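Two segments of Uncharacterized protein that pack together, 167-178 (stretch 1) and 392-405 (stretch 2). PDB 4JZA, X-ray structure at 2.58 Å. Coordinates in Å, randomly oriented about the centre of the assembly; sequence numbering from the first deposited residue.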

# COMPACT_ATOMS: atom_id res chain seq x y z
N LEU A 167 10.72 -1.64 -15.58
CA LEU A 167 12.15 -1.54 -15.47
C LEU A 167 12.64 -2.07 -14.14
O LEU A 167 12.10 -1.72 -13.11
N PRO A 168 13.69 -2.89 -14.12
CA PRO A 168 14.05 -3.40 -12.80
C PRO A 168 14.54 -2.29 -11.95
O PRO A 168 15.32 -1.50 -12.44
N PRO A 169 14.02 -2.16 -10.73
CA PRO A 169 14.35 -1.03 -9.87
C PRO A 169 15.49 -1.28 -8.91
O PRO A 169 15.90 -0.35 -8.22
N TYR A 170 15.97 -2.53 -8.82
CA TYR A 170 17.09 -2.86 -7.93
C TYR A 170 18.43 -2.31 -8.41
O TYR A 170 18.59 -2.02 -9.57
N TYR A 171 19.36 -2.15 -7.48
CA TYR A 171 20.71 -1.72 -7.74
C TYR A 171 21.62 -2.55 -6.82
O TYR A 171 21.17 -3.12 -5.82
N ASP A 172 22.90 -2.64 -7.18
CA ASP A 172 23.83 -3.60 -6.55
C ASP A 172 23.89 -3.53 -5.01
O ASP A 172 23.83 -4.57 -4.32
N GLN A 173 23.99 -2.31 -4.47
CA GLN A 173 24.01 -2.15 -3.03
C GLN A 173 22.83 -2.88 -2.39
O GLN A 173 23.00 -3.66 -1.46
N LEU A 174 21.64 -2.65 -2.90
CA LEU A 174 20.46 -3.24 -2.30
C LEU A 174 20.51 -4.73 -2.44
O LEU A 174 20.10 -5.46 -1.53
N LEU A 175 20.97 -5.22 -3.57
CA LEU A 175 21.03 -6.69 -3.75
C LEU A 175 21.93 -7.30 -2.69
O LEU A 175 21.61 -8.38 -2.19
N ASP A 176 23.02 -6.60 -2.36
CA ASP A 176 23.96 -7.07 -1.36
C ASP A 176 23.34 -7.08 0.01
O ASP A 176 23.46 -8.07 0.75
N GLU A 177 22.65 -6.00 0.33
CA GLU A 177 21.87 -5.96 1.56
C GLU A 177 20.80 -7.06 1.65
O GLU A 177 20.61 -7.64 2.70
N LEU A 178 20.11 -7.37 0.56
CA LEU A 178 19.11 -8.44 0.59
C LEU A 178 19.74 -9.80 0.83
O LEU A 178 19.20 -10.65 1.58
N GLN A 392 16.91 9.81 3.46
CA GLN A 392 17.85 10.18 2.40
C GLN A 392 18.40 8.98 1.61
O GLN A 392 18.81 9.12 0.48
N ARG A 393 18.49 7.82 2.23
CA ARG A 393 18.95 6.66 1.49
C ARG A 393 17.89 6.39 0.43
O ARG A 393 18.25 6.08 -0.69
N HIS A 394 16.60 6.51 0.78
CA HIS A 394 15.50 6.43 -0.19
C HIS A 394 15.58 7.46 -1.34
O HIS A 394 15.55 7.10 -2.53
N SER A 395 15.66 8.75 -0.99
CA SER A 395 15.70 9.75 -2.02
C SER A 395 16.96 9.65 -2.87
O SER A 395 16.90 9.68 -4.10
N ASP A 396 18.11 9.46 -2.23
CA ASP A 396 19.37 9.36 -3.01
C ASP A 396 19.33 8.16 -3.94
O ASP A 396 19.58 8.27 -5.14
N SER A 397 19.07 7.01 -3.35
CA SER A 397 19.12 5.77 -4.08
C SER A 397 18.13 5.80 -5.19
O SER A 397 18.43 5.31 -6.28
N ASN A 398 16.96 6.39 -4.95
CA ASN A 398 15.90 6.48 -5.98
C ASN A 398 16.23 7.50 -7.08
O ASN A 398 16.06 7.26 -8.28
N LEU A 399 16.74 8.65 -6.67
CA LEU A 399 17.21 9.60 -7.65
C LEU A 399 18.27 8.98 -8.59
O LEU A 399 18.16 9.12 -9.79
N ALA A 400 19.27 8.29 -8.03
CA ALA A 400 20.30 7.62 -8.85
C ALA A 400 19.68 6.61 -9.78
O ALA A 400 20.11 6.46 -10.92
N LYS A 401 18.68 5.87 -9.33
CA LYS A 401 18.21 4.79 -10.16
C LYS A 401 17.42 5.35 -11.36
O LYS A 401 17.43 4.82 -12.47
N VAL A 402 16.80 6.47 -11.11
CA VAL A 402 15.86 7.09 -12.01
C VAL A 402 16.63 7.94 -13.08
O VAL A 402 16.13 8.23 -14.19
N MSE A 403 17.87 8.28 -12.76
CA MSE A 403 18.76 8.93 -13.70
C MSE A 403 19.62 7.91 -14.43
O MSE A 403 20.47 8.28 -15.24
N GLU A 404 19.39 6.62 -14.21
CA GLU A 404 20.33 5.64 -14.75
C GLU A 404 20.48 5.74 -16.28
O GLU A 404 21.53 5.47 -16.76
N TYR A 405 19.45 6.14 -17.04
CA TYR A 405 19.53 6.14 -18.52
C TYR A 405 19.88 7.48 -19.09
O TYR A 405 20.05 7.65 -20.30

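The closest contacts between these stretches are mostly polar: the contact is built from long polar side chains spanning a gap, with the helix axes no closer than 12.2 Å and only 450 Å² buried in total. The rule is reach rather than interlocking: Arg393 and Lys401 reach out from stretch 2, and the short Ser397 between them is met by Tyr171 from stretch 1. The three stretch 2 residues form one helical stripe, spaced four residues apart and all directed toward stretch 1.

Arg393 anchors the end near Glu177. With chi1 t and chi2 p, it lays its guanidinium where two acceptors meet the edge. Glu177, chi1 m and chi2 t, offers a carboxylate that pairs in a two-pronged salt bridge, Arg393 NH1 to Glu177 OE2 at 2.8 Å and Arg393 NH2 to Glu177 OE1 at 2.9 Å. Arg393 NH2 also donates to Tyr171 OH at 3.0 Å, while the bond from Arg393 NE to Tyr171 OH is weak at 3.3 Å. Within its own helix, Arg393 NE donates to Ser397 OG at 2.9 Å, a brace that helps fix the guanidinium. Gln173 NE2 lies over one face of that group, 3.8 Å from Arg393 CZ.

Tyr171, at the N-cap position, takes chi1 p and sends its ring across the gap, so that Tyr171 OH lies 3.0 Å from Ser397 OG. Its backbone thus starts one helix while its side chain reaches the other.

At the Pro168 to Tyr170 end the roles change: stretch 1 presents backbone carbonyls. Pro169 and Tyr170 point their CB atoms away, yet the extended tail of Lys401 (t, p, t, t) runs alongside the loop, Lys401 CE 3.3 Å from Pro168 O, and Lys401 NZ donates to Tyr170 O at 2.8 Å. Glu404 OE1 forms a 2.7 Å salt bridge with Lys401 NZ, so the lysine's charge is answered within its own stretch.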

# COMPACT_ATOMS: atom_id res chain seq x y z
CB LEU A 167 12.56 -0.06 -15.62
CG LEU A 167 12.35 0.57 -17.00
CD1 LEU A 167 12.72 2.03 -16.96
CD2 LEU A 167 13.19 -0.12 -18.05
CB PRO A 168 15.17 -4.35 -13.11
CG PRO A 168 15.50 -4.18 -14.57
CD PRO A 168 14.26 -3.71 -15.20
CB PRO A 169 13.08 -0.86 -9.10
CG PRO A 169 12.54 -2.24 -8.97
CD PRO A 169 12.84 -2.89 -10.24
CB TYR A 170 17.21 -4.37 -7.71
CG TYR A 170 17.17 -5.17 -8.97
CD1 TYR A 170 18.28 -5.29 -9.76
CD2 TYR A 170 16.01 -5.84 -9.34
CE1 TYR A 170 18.24 -6.05 -10.93
CE2 TYR A 170 15.96 -6.58 -10.49
CZ TYR A 170 17.07 -6.68 -11.29
OH TYR A 170 17.00 -7.42 -12.43
CB TYR A 171 20.84 -0.21 -7.47
CG TYR A 171 20.31 0.25 -6.14
CD1 TYR A 171 18.96 0.47 -5.97
CD2 TYR A 171 21.15 0.45 -5.03
CE1 TYR A 171 18.45 0.89 -4.76
CE2 TYR A 171 20.62 0.88 -3.80
CZ TYR A 171 19.27 1.09 -3.69
OH TYR A 171 18.67 1.50 -2.53
CB ASP A 172 25.24 -3.41 -7.11
CG ASP A 172 25.38 -3.90 -8.55
OD1 ASP A 172 24.44 -4.52 -9.10
OD2 ASP A 172 26.46 -3.63 -9.13
CB GLN A 173 24.06 -0.68 -2.62
CG GLN A 173 24.17 -0.61 -1.12
CD GLN A 173 24.40 0.75 -0.49
OE1 GLN A 173 24.88 0.83 0.55
NE2 GLN A 173 23.99 1.77 -1.04
CB LEU A 174 19.17 -2.72 -2.96
CG LEU A 174 17.89 -3.28 -2.29
CD1 LEU A 174 17.51 -2.42 -1.11
CD2 LEU A 174 16.74 -3.37 -3.25
CB LEU A 175 21.53 -7.08 -5.15
CG LEU A 175 20.65 -6.61 -6.29
CD1 LEU A 175 21.14 -7.13 -7.61
CD2 LEU A 175 19.24 -7.09 -6.06
CB ASP A 176 25.22 -6.20 -1.33
CG ASP A 176 26.07 -6.35 -2.58
OD1 ASP A 176 26.03 -7.42 -3.27
OD2 ASP A 176 26.77 -5.37 -2.88
CB GLU A 177 21.25 -4.59 1.73
CG GLU A 177 22.25 -3.47 1.96
CD GLU A 177 21.65 -2.11 1.69
OE1 GLU A 177 20.54 -2.01 1.09
OE2 GLU A 177 22.27 -1.11 2.07
CB LEU A 178 18.27 -8.45 -0.69
CG LEU A 178 17.39 -7.22 -0.88
CD1 LEU A 178 16.77 -7.23 -2.26
CD2 LEU A 178 16.28 -7.11 0.16
CB GLN A 392 19.02 10.97 2.99
CG GLN A 392 18.61 12.32 3.56
CD GLN A 392 19.79 13.12 4.17
OE1 GLN A 392 19.57 14.08 4.91
NE2 GLN A 392 21.02 12.73 3.86
CB ARG A 393 19.16 5.45 2.41
CG ARG A 393 19.22 4.10 1.74
CD ARG A 393 20.42 3.98 0.86
NE ARG A 393 20.31 2.76 0.06
CZ ARG A 393 20.58 1.55 0.51
NH1 ARG A 393 21.01 1.37 1.75
NH2 ARG A 393 20.46 0.51 -0.31
CB HIS A 394 14.15 6.54 0.52
CG HIS A 394 13.76 5.31 1.25
ND1 HIS A 394 12.76 4.47 0.80
CD2 HIS A 394 14.23 4.75 2.39
CE1 HIS A 394 12.63 3.46 1.65
NE2 HIS A 394 13.52 3.60 2.61
CB SER A 395 15.48 11.15 -1.44
OG SER A 395 16.53 11.52 -0.59
CB ASP A 396 20.62 9.17 -2.11
CG ASP A 396 21.00 10.40 -1.26
OD1 ASP A 396 20.75 11.57 -1.64
OD2 ASP A 396 21.61 10.16 -0.19
CB SER A 397 18.90 4.54 -3.17
OG SER A 397 20.08 4.14 -2.44
CB ASN A 398 14.52 6.79 -5.36
CG ASN A 398 13.90 5.59 -4.68
OD1 ASN A 398 14.26 4.45 -4.94
ND2 ASN A 398 12.97 5.86 -3.78
CB LEU A 399 17.75 10.84 -6.97
CG LEU A 399 18.33 11.90 -7.88
CD1 LEU A 399 17.27 12.35 -8.91
CD2 LEU A 399 18.82 13.06 -7.00
CB ALA A 400 21.36 6.94 -7.98
CB LYS A 401 17.37 3.88 -9.33
CG LYS A 401 16.92 2.68 -10.10
CD LYS A 401 18.07 1.91 -10.67
CE LYS A 401 17.55 0.58 -11.18
NZ LYS A 401 18.64 -0.25 -11.79
CB VAL A 402 14.79 7.82 -11.11
CG1 VAL A 402 14.52 9.26 -11.47
CG2 VAL A 402 13.52 6.99 -10.99
CB MSE A 403 19.64 9.89 -12.92
CG MSE A 403 18.81 10.98 -12.26
SE MSE A 403 18.16 12.23 -13.64
CE MSE A 403 16.32 12.54 -13.05
CB GLU A 404 20.03 4.19 -14.28
CG GLU A 404 18.85 3.48 -14.97
CD GLU A 404 18.45 2.14 -14.31
OE1 GLU A 404 19.35 1.40 -13.86
OE2 GLU A 404 17.23 1.80 -14.26
CB TYR A 405 18.27 5.61 -19.16
CG TYR A 405 18.17 4.12 -19.07
CD1 TYR A 405 18.87 3.30 -19.95
CD2 TYR A 405 17.34 3.51 -18.10
CE1 TYR A 405 18.77 1.90 -19.87
CE2 TYR A 405 17.23 2.11 -18.02
CZ TYR A 405 17.95 1.32 -18.91
OH TYR A 405 17.85 -0.03 -18.82